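Local coordinates for hypothetical protein, similar to alpha-acetolactate decarboxylase (PDB 1XV2) that probably acts as an alpha-acetolactate decarboxylase, a zinc-dependent enzyme that would convert alpha-acetolactate to acetoin, at residues Val115-Met128 with Ile177-His189. Numbering follows the deposited sequence.
Sequences VKIYGTFKHMHVRM and IHFADDERAYGGH. With ZN (zinc ion), chain E.
The guanidinium of R127 stacks on the imidazole of H189, planes 25° apart, with NH2 over the centre of the ring, while ND1 of H189 binds the zinc ion at 2.3 Å and H178 NE2 lies at the ring's edge. H178 NE2, H176 and three waters complete the metal site, set on a curled antiparallel beta sheet in what is probably the active site. NH2 of R127 also donates to one zinc-bound water at 3.0 Å, and E48 and Q146 hold NE and NH1, which probably limits rotation of this long, flat group. Its backbone forms an antiparallel hydrogen-bonded pair with H189, which aligns the two side chains on one face. Beside this pair G188 passes close to R127 O, where its lack of a CB lets the backbones approach.

Further along, F179 has the methyl CE of M124, a selenomethionine, over one face, 3.7 Å from the ring centroid. The flexible M124 chain follows the aromatic surface: bends about CB-CG and CG-SE lay SE over the same ring in a Met-aromatic contact and leave CE over a face of F121 too. F179 turns its edge toward the face of F121, planes at 85°. V126, small and branched, fits CG2 against the ring and hydroxyl of Y186, which bonds E149 O. Nearer the surface, Y118 and the D182 carboxylate lie nearly coplanar, 12° apart, and Y118 OH donates to the syn lone pair of D182 OD2 at 2.6 Å.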
ATOM      1  N   VAL A 115      17.553   4.258  -0.173  1.00 17.58           N
ATOM      2  CA  VAL A 115      18.874   4.630  -0.647  1.00 19.98           C
ATOM      3  C   VAL A 115      19.528   5.661   0.247  1.00 20.16           C
ATOM      4  O   VAL A 115      18.860   6.456   0.913  1.00 20.37           O
ATOM      5  CB  VAL A 115      18.833   5.215  -2.076  1.00 20.92           C
ATOM      6  CG1 VAL A 115      18.223   4.210  -3.031  1.00 24.94           C
ATOM      7  CG2 VAL A 115      18.047   6.514  -2.085  1.00 23.07           C
ATOM      8  N   LYS A 116      20.850   5.634   0.251  1.00 19.59           N
ATOM      9  CA  LYS A 116      21.637   6.572   1.023  1.00 20.39           C
ATOM     10  C   LYS A 116      22.825   6.901   0.138  1.00 19.76           C
ATOM     11  O   LYS A 116      23.561   6.008  -0.282  1.00 20.41           O
ATOM     12  CB  LYS A 116      22.104   5.945   2.337  1.00 21.89           C
ATOM     13  CG  LYS A 116      22.786   6.941   3.259  1.00 25.24           C
ATOM     14  CD  LYS A 116      23.117   6.343   4.616  1.00 29.71           C
ATOM     15  CE  LYS A 116      23.710   7.403   5.534  1.00 32.68           C
ATOM     16  NZ  LYS A 116      23.997   6.885   6.901  1.00 35.65           N
ATOM     17  N   ILE A 117      22.983   8.182  -0.168  1.00 19.36           N
ATOM     18  CA  ILE A 117      24.070   8.655  -1.015  1.00 18.39           C
ATOM     19  C   ILE A 117      24.837   9.691  -0.209  1.00 17.48           C
ATOM     20  O   ILE A 117      24.329  10.781   0.041  1.00 16.55           O
ATOM     21  CB  ILE A 117      23.512   9.309  -2.295  1.00 18.41           C
ATOM     22  CG1 ILE A 117      22.613   8.311  -3.031  1.00 17.64           C
ATOM     23  CG2 ILE A 117      24.658   9.778  -3.185  1.00 17.54           C
ATOM     24  CD1 ILE A 117      21.776   8.921  -4.135  1.00 18.83           C
ATOM     25  N   TYR A 118      26.054   9.345   0.206  1.00 18.80           N
ATOM     26  CA  TYR A 118      26.864  10.253   1.015  1.00 20.61           C
ATOM     27  C   TYR A 118      28.219  10.583   0.402  1.00 20.72           C
ATOM     28  O   TYR A 118      28.913   9.702  -0.101  1.00 19.92           O
ATOM     29  CB  TYR A 118      27.094   9.665   2.410  1.00 22.70           C
ATOM     30  CG  TYR A 118      27.991  10.541   3.247  1.00 27.53           C
ATOM     31  CD1 TYR A 118      27.509  11.723   3.812  1.00 27.63           C
ATOM     32  CD2 TYR A 118      29.350  10.248   3.385  1.00 29.00           C
ATOM     33  CE1 TYR A 118      28.357  12.599   4.484  1.00 31.20           C
ATOM     34  CE2 TYR A 118      30.208  11.118   4.053  1.00 31.54           C
ATOM     35  CZ  TYR A 118      29.706  12.293   4.597  1.00 32.50           C
ATOM     36  OH  TYR A 118      30.559  13.177   5.223  1.00 35.35           O
ATOM     37  N   GLY A 119      28.597  11.854   0.477  1.00 21.63           N
ATOM     38  CA  GLY A 119      29.872  12.291  -0.067  1.00 21.66           C
ATOM     39  C   GLY A 119      29.814  13.740  -0.508  1.00 21.30           C
ATOM     40  O   GLY A 119      29.110  14.551   0.099  1.00 19.85           O
ATOM     41  N   THR A 120      30.550  14.069  -1.565  1.00 19.78           N
ATOM     42  CA  THR A 120      30.566  15.430  -2.084  1.00 19.40           C
ATOM     43  C   THR A 120      29.688  15.551  -3.331  1.00 18.88           C
ATOM     44  O   THR A 120      29.644  14.652  -4.168  1.00 17.26           O
ATOM     45  CB  THR A 120      31.999  15.871  -2.437  1.00 21.56           C
ATOM     46  OG1 THR A 120      32.574  14.935  -3.356  1.00 23.69           O
ATOM     47  CG2 THR A 120      32.859  15.941  -1.181  1.00 21.02           C
ATOM     48  N   PHE A 121      28.983  16.669  -3.444  1.00 18.35           N
ATOM     49  CA  PHE A 121      28.105  16.903  -4.582  1.00 18.87           C
ATOM     50  C   PHE A 121      28.522  18.160  -5.310  1.00 19.85           C
ATOM     51  O   PHE A 121      28.621  19.229  -4.706  1.00 20.23           O
ATOM     52  CB  PHE A 121      26.662  17.046  -4.107  1.00 17.43           C
ATOM     53  CG  PHE A 121      26.109  15.797  -3.496  1.00 18.49           C
ATOM     54  CD1 PHE A 121      25.479  14.840  -4.288  1.00 17.37           C
ATOM     55  CD2 PHE A 121      26.251  15.556  -2.133  1.00 17.21           C
ATOM     56  CE1 PHE A 121      24.996  13.656  -3.728  1.00 18.58           C
ATOM     57  CE2 PHE A 121      25.771  14.374  -1.565  1.00 17.43           C
ATOM     58  CZ  PHE A 121      25.143  13.423  -2.365  1.00 16.61           C
ATOM     59  N   LYS A 122      28.771  18.029  -6.610  1.00 19.99           N
ATOM     60  CA  LYS A 122      29.172  19.169  -7.423  1.00 21.17           C
ATOM     61  C   LYS A 122      28.032  20.168  -7.458  1.00 19.95           C
ATOM     62  O   LYS A 122      28.248  21.377  -7.429  1.00 20.83           O
ATOM     63  CB  LYS A 122      29.495  18.723  -8.851  1.00 21.74           C
ATOM     64  CG  LYS A 122      30.509  17.606  -8.931  1.00 27.72           C
ATOM     65  CD  LYS A 122      30.933  17.342 -10.368  1.00 32.75           C
ATOM     66  CE  LYS A 122      31.695  18.528 -10.938  1.00 35.82           C
ATOM     67  NZ  LYS A 122      32.254  18.237 -12.291  1.00 38.85           N
ATOM     68  N   HIS A 123      26.810  19.649  -7.517  1.00 20.16           N
ATOM     69  CA  HIS A 123      25.624  20.489  -7.565  1.00 20.28           C
ATOM     70  C   HIS A 123      24.495  19.881  -6.731  1.00 18.22           C
ATOM     71  O   HIS A 123      24.303  18.671  -6.725  1.00 18.70           O
ATOM     72  CB  HIS A 123      25.176  20.653  -9.021  1.00 22.95           C
ATOM     73  CG  HIS A 123      23.919  21.448  -9.188  1.00 27.07           C
ATOM     74  ND1 HIS A 123      23.787  22.743  -8.731  1.00 28.71           N
ATOM     75  CD2 HIS A 123      22.741  21.138  -9.781  1.00 28.52           C
ATOM     76  CE1 HIS A 123      22.583  23.194  -9.036  1.00 27.83           C
ATOM     77  NE2 HIS A 123      21.929  22.241  -9.674  1.00 28.65           N
HETATM   78  N   MSE A 124      23.764  20.727  -6.016  1.00 16.64           N
HETATM   79  CA  MSE A 124      22.644  20.274  -5.199  1.00 15.84           C
HETATM   80  C   MSE A 124      21.535  21.306  -5.346  1.00 12.85           C
HETATM   81  O   MSE A 124      21.771  22.504  -5.216  1.00 12.74           O
HETATM   82  CB  MSE A 124      23.070  20.135  -3.726  1.00 15.39           C
HETATM   83  CG  MSE A 124      21.973  19.647  -2.778  1.00 14.55           C
HETATM   84 SE   MSE A 124      21.123  17.976  -3.265  1.00 17.49          SE
HETATM   85  CE  MSE A 124      22.607  16.767  -2.992  1.00 16.55           C
ATOM     86  N   HIS A 125      20.330  20.828  -5.634  1.00 13.85           N
ATOM     87  CA  HIS A 125      19.171  21.692  -5.825  1.00 12.92           C
ATOM     88  C   HIS A 125      17.991  21.133  -5.031  1.00 13.28           C
ATOM     89  O   HIS A 125      17.516  20.037  -5.311  1.00 11.82           O
ATOM     90  CB  HIS A 125      18.830  21.750  -7.321  1.00 14.12           C
ATOM     91  CG  HIS A 125      17.651  22.612  -7.651  1.00 16.36           C
ATOM     92  ND1 HIS A 125      17.221  22.813  -8.945  1.00 15.42           N
ATOM     93  CD2 HIS A 125      16.807  23.317  -6.861  1.00 15.42           C
ATOM     94  CE1 HIS A 125      16.163  23.605  -8.938  1.00 15.55           C
ATOM     95  NE2 HIS A 125      15.892  23.924  -7.686  1.00 14.97           N
ATOM     96  N   VAL A 126      17.522  21.888  -4.041  1.00 12.75           N
ATOM     97  CA  VAL A 126      16.401  21.445  -3.214  1.00 12.36           C
ATOM     98  C   VAL A 126      15.326  22.510  -3.070  1.00 13.14           C
ATOM     99  O   VAL A 126      15.525  23.674  -3.428  1.00 13.42           O
ATOM    100  CB  VAL A 126      16.852  21.094  -1.770  1.00 12.12           C
ATOM    101  CG1 VAL A 126      17.969  20.067  -1.791  1.00 13.77           C
ATOM    102  CG2 VAL A 126      17.300  22.357  -1.044  1.00 12.82           C
ATOM    103  N   ARG A 127      14.184  22.096  -2.535  1.00 12.89           N
ATOM    104  CA  ARG A 127      13.092  23.010  -2.263  1.00 12.85           C
ATOM    105  C   ARG A 127      12.728  22.797  -0.804  1.00 13.54           C
ATOM    106  O   ARG A 127      13.024  21.745  -0.229  1.00 11.34           O
ATOM    107  CB  ARG A 127      11.877  22.739  -3.169  1.00 14.31           C
ATOM    108  CG  ARG A 127      11.186  21.389  -2.994  1.00 15.28           C
ATOM    109  CD  ARG A 127      10.168  21.370  -1.847  1.00 16.28           C
ATOM    110  NE  ARG A 127       9.567  20.044  -1.681  1.00 15.31           N
ATOM    111  CZ  ARG A 127       8.670  19.510  -2.505  1.00 16.26           C
ATOM    112  NH1 ARG A 127       8.243  20.187  -3.565  1.00 16.01           N
ATOM    113  NH2 ARG A 127       8.214  18.282  -2.284  1.00 14.68           N
HETATM  114  N   MSE A 128      12.131  23.812  -0.194  1.00 14.37           N
HETATM  115  CA  MSE A 128      11.696  23.719   1.192  1.00 17.04           C
HETATM  116  C   MSE A 128      10.210  24.038   1.146  1.00 16.60           C
HETATM  117  O   MSE A 128       9.817  25.201   1.017  1.00 17.88           O
HETATM  118  CB  MSE A 128      12.439  24.733   2.067  1.00 19.83           C
HETATM  119  CG  MSE A 128      13.955  24.560   2.089  1.00 21.98           C
HETATM  120 SE   MSE A 128      14.853  25.539   0.678  1.00 24.70          SE
HETATM  121  CE  MSE A 128      15.053  27.249   1.568  1.00 24.13           C
ATOM    122  N   ILE A 177      13.671  11.681  -2.496  1.00 13.74           N
ATOM    123  CA  ILE A 177      14.847  11.893  -1.668  1.00 12.19           C
ATOM    124  C   ILE A 177      14.998  13.289  -1.088  1.00 12.45           C
ATOM    125  O   ILE A 177      14.630  14.285  -1.715  1.00 13.79           O
ATOM    126  CB  ILE A 177      16.124  11.599  -2.477  1.00 13.24           C
ATOM    127  CG1 ILE A 177      16.060  12.337  -3.818  1.00 14.75           C
ATOM    128  CG2 ILE A 177      16.272  10.101  -2.708  1.00 15.16           C
ATOM    129  CD1 ILE A 177      17.340  12.273  -4.628  1.00 12.18           C
ATOM    130  N   HIS A 178      15.566  13.344   0.111  1.00 11.47           N
ATOM    131  CA  HIS A 178      15.823  14.602   0.800  1.00 13.12           C
ATOM    132  C   HIS A 178      17.323  14.667   1.051  1.00 13.86           C
ATOM    133  O   HIS A 178      17.999  13.639   1.045  1.00 14.28           O
ATOM    134  CB  HIS A 178      15.080  14.664   2.138  1.00 10.08           C
ATOM    135  CG  HIS A 178      13.607  14.902   2.006  1.00 13.22           C
ATOM    136  ND1 HIS A 178      12.782  15.075   3.098  1.00 13.51           N
ATOM    137  CD2 HIS A 178      12.812  15.000   0.915  1.00 11.92           C
ATOM    138  CE1 HIS A 178      11.543  15.271   2.684  1.00 12.36           C
ATOM    139  NE2 HIS A 178      11.534  15.230   1.364  1.00 10.73           N
ATOM    140  N   PHE A 179      17.831  15.872   1.283  1.00 14.01           N
ATOM    141  CA  PHE A 179      19.254  16.073   1.524  1.00 15.69           C
ATOM    142  C   PHE A 179      19.516  16.857   2.806  1.00 15.68           C
ATOM    143  O   PHE A 179      18.703  17.682   3.223  1.00 16.41           O
ATOM    144  CB  PHE A 179      19.869  16.830   0.339  1.00 16.90           C
ATOM    145  CG  PHE A 179      21.327  17.162   0.514  1.00 16.66           C
ATOM    146  CD1 PHE A 179      22.306  16.196   0.302  1.00 17.23           C
ATOM    147  CD2 PHE A 179      21.720  18.444   0.891  1.00 16.84           C
ATOM    148  CE1 PHE A 179      23.662  16.501   0.459  1.00 16.97           C
ATOM    149  CE2 PHE A 179      23.070  18.762   1.051  1.00 17.00           C
ATOM    150  CZ  PHE A 179      24.043  17.785   0.834  1.00 15.52           C
ATOM    151  N   ALA A 180      20.660  16.583   3.422  1.00 16.22           N
ATOM    152  CA  ALA A 180      21.099  17.275   4.629  1.00 17.26           C
ATOM    153  C   ALA A 180      22.619  17.343   4.550  1.00 17.19           C
ATOM    154  O   ALA A 180      23.289  16.314   4.444  1.00 16.16           O
ATOM    155  CB  ALA A 180      20.665  16.517   5.891  1.00 17.06           C
ATOM    156  N   ASP A 181      23.161  18.556   4.586  1.00 18.91           N
ATOM    157  CA  ASP A 181      24.603  18.732   4.504  1.00 21.25           C
ATOM    158  C   ASP A 181      25.264  18.448   5.850  1.00 22.50           C
ATOM    159  O   ASP A 181      24.634  18.570   6.903  1.00 22.19           O
ATOM    160  CB  ASP A 181      24.940  20.148   4.009  1.00 19.33           C
ATOM    161  CG  ASP A 181      24.816  21.211   5.094  1.00 22.71           C
ATOM    162  OD1 ASP A 181      23.947  21.080   5.987  1.00 21.42           O
ATOM    163  OD2 ASP A 181      25.590  22.195   5.035  1.00 18.94           O
ATOM    164  N   ASP A 182      26.531  18.047   5.799  1.00 23.75           N
ATOM    165  CA  ASP A 182      27.304  17.730   6.995  1.00 26.00           C
ATOM    166  C   ASP A 182      27.241  18.834   8.040  1.00 27.01           C
ATOM    167  O   ASP A 182      27.182  18.554   9.235  1.00 26.11           O
ATOM    168  CB  ASP A 182      28.759  17.453   6.615  1.00 27.51           C
ATOM    169  CG  ASP A 182      28.962  16.047   6.075  1.00 31.58           C
ATOM    170  OD1 ASP A 182      28.035  15.511   5.429  1.00 33.02           O
ATOM    171  OD2 ASP A 182      30.054  15.477   6.288  1.00 32.23           O
ATOM    172  N   GLU A 183      27.252  20.084   7.587  1.00 27.40           N
ATOM    173  CA  GLU A 183      27.190  21.220   8.500  1.00 30.10           C
ATOM    174  C   GLU A 183      25.836  21.358   9.191  1.00 28.68           C
ATOM    175  O   GLU A 183      25.674  22.205  10.067  1.00 29.04           O
ATOM    176  CB  GLU A 183      27.493  22.524   7.760  1.00 32.03           C
ATOM    177  CG  GLU A 183      28.927  22.687   7.316  1.00 36.63           C
ATOM    178  CD  GLU A 183      29.184  24.057   6.728  1.00 39.07           C
ATOM    179  OE1 GLU A 183      30.332  24.324   6.310  1.00 42.21           O
ATOM    180  OE2 GLU A 183      28.236  24.870   6.687  1.00 40.84           O
ATOM    181  N   ARG A 184      24.872  20.529   8.799  1.00 28.01           N
ATOM    182  CA  ARG A 184      23.526  20.581   9.375  1.00 26.93           C
ATOM    183  C   ARG A 184      23.040  22.028   9.314  1.00 25.15           C
ATOM    184  O   ARG A 184      22.574  22.572  10.315  1.00 24.48           O
ATOM    185  CB  ARG A 184      23.535  20.136  10.843  1.00 29.60           C
ATOM    186  CG  ARG A 184      24.479  18.995  11.200  1.00 33.87           C
ATOM    187  CD  ARG A 184      23.905  17.617  10.930  1.00 36.74           C
ATOM    188  NE  ARG A 184      23.901  17.276   9.513  1.00 40.19           N
ATOM    189  CZ  ARG A 184      23.804  16.034   9.048  1.00 40.50           C
ATOM    190  NH1 ARG A 184      23.706  15.012   9.890  1.00 41.02           N
ATOM    191  NH2 ARG A 184      23.809  15.812   7.742  1.00 40.83           N
ATOM    192  N   ALA A 185      23.155  22.655   8.148  1.00 22.67           N
ATOM    193  CA  ALA A 185      22.735  24.043   8.000  1.00 21.40           C
ATOM    194  C   ALA A 185      21.980  24.295   6.699  1.00 20.33           C
ATOM    195  O   ALA A 185      21.454  25.389   6.473  1.00 20.91           O
ATOM    196  CB  ALA A 185      23.957  24.961   8.078  1.00 20.91           C
ATOM    197  N   TYR A 186      21.920  23.275   5.853  1.00 17.91           N
ATOM    198  CA  TYR A 186      21.252  23.375   4.561  1.00 16.71           C
ATOM    199  C   TYR A 186      20.653  22.028   4.184  1.00 14.82           C
ATOM    200  O   TYR A 186      21.262  20.988   4.421  1.00 14.04           O
ATOM    201  CB  TYR A 186      22.266  23.798   3.491  1.00 16.86           C
ATOM    202  CG  TYR A 186      21.811  23.566   2.065  1.00 15.11           C
ATOM    203  CD1 TYR A 186      21.025  24.506   1.398  1.00 18.23           C
ATOM    204  CD2 TYR A 186      22.153  22.395   1.388  1.00 14.46           C
ATOM    205  CE1 TYR A 186      20.591  24.287   0.088  1.00 15.58           C
ATOM    206  CE2 TYR A 186      21.722  22.164   0.078  1.00 14.76           C
ATOM    207  CZ  TYR A 186      20.944  23.115  -0.562  1.00 15.42           C
ATOM    208  OH  TYR A 186      20.533  22.902  -1.858  1.00 16.55           O
ATOM    209  N   GLY A 187      19.467  22.046   3.589  1.00 14.69           N
ATOM    210  CA  GLY A 187      18.843  20.800   3.189  1.00 14.85           C
ATOM    211  C   GLY A 187      17.444  20.982   2.642  1.00 15.20           C
ATOM    212  O   GLY A 187      16.944  22.102   2.558  1.00 13.69           O
ATOM    213  N   GLY A 188      16.813  19.871   2.268  1.00 14.46           N
ATOM    214  CA  GLY A 188      15.465  19.931   1.737  1.00 13.37           C
ATOM    215  C   GLY A 188      15.114  18.750   0.849  1.00 13.03           C
ATOM    216  O   GLY A 188      15.778  17.715   0.873  1.00 12.57           O
ATOM    217  N   HIS A 189      14.045  18.915   0.076  1.00 13.79           N
ATOM    218  CA  HIS A 189      13.566  17.898  -0.855  1.00 13.36           C
ATOM    219  C   HIS A 189      14.382  18.080  -2.137  1.00 12.85           C
ATOM    220  O   HIS A 189      14.330  19.139  -2.758  1.00 12.57           O
ATOM    221  CB  HIS A 189      12.078  18.132  -1.132  1.00 12.32           C
ATOM    222  CG  HIS A 189      11.494  17.217  -2.164  1.00 12.27           C
ATOM    223  ND1 HIS A 189      10.949  15.991  -1.851  1.00 13.01           N
ATOM    224  CD2 HIS A 189      11.342  17.365  -3.501  1.00 13.61           C
ATOM    225  CE1 HIS A 189      10.479  15.426  -2.948  1.00 13.18           C
ATOM    226  NE2 HIS A 189      10.707  16.239  -3.965  1.00 13.71           N
TER
HETATM  227 ZN    ZN E 801       9.738  15.354   0.008  1.00 17.49          ZN
HETATM  228  O   HOH W   1       8.703  17.480   0.566  1.00 14.63           O
HETATM  229  O   HOH W   2       7.343  15.675  -0.661  1.00 18.22           O
HETATM  230  O   HOH W   3       7.878  15.417   1.645  1.00 12.83           O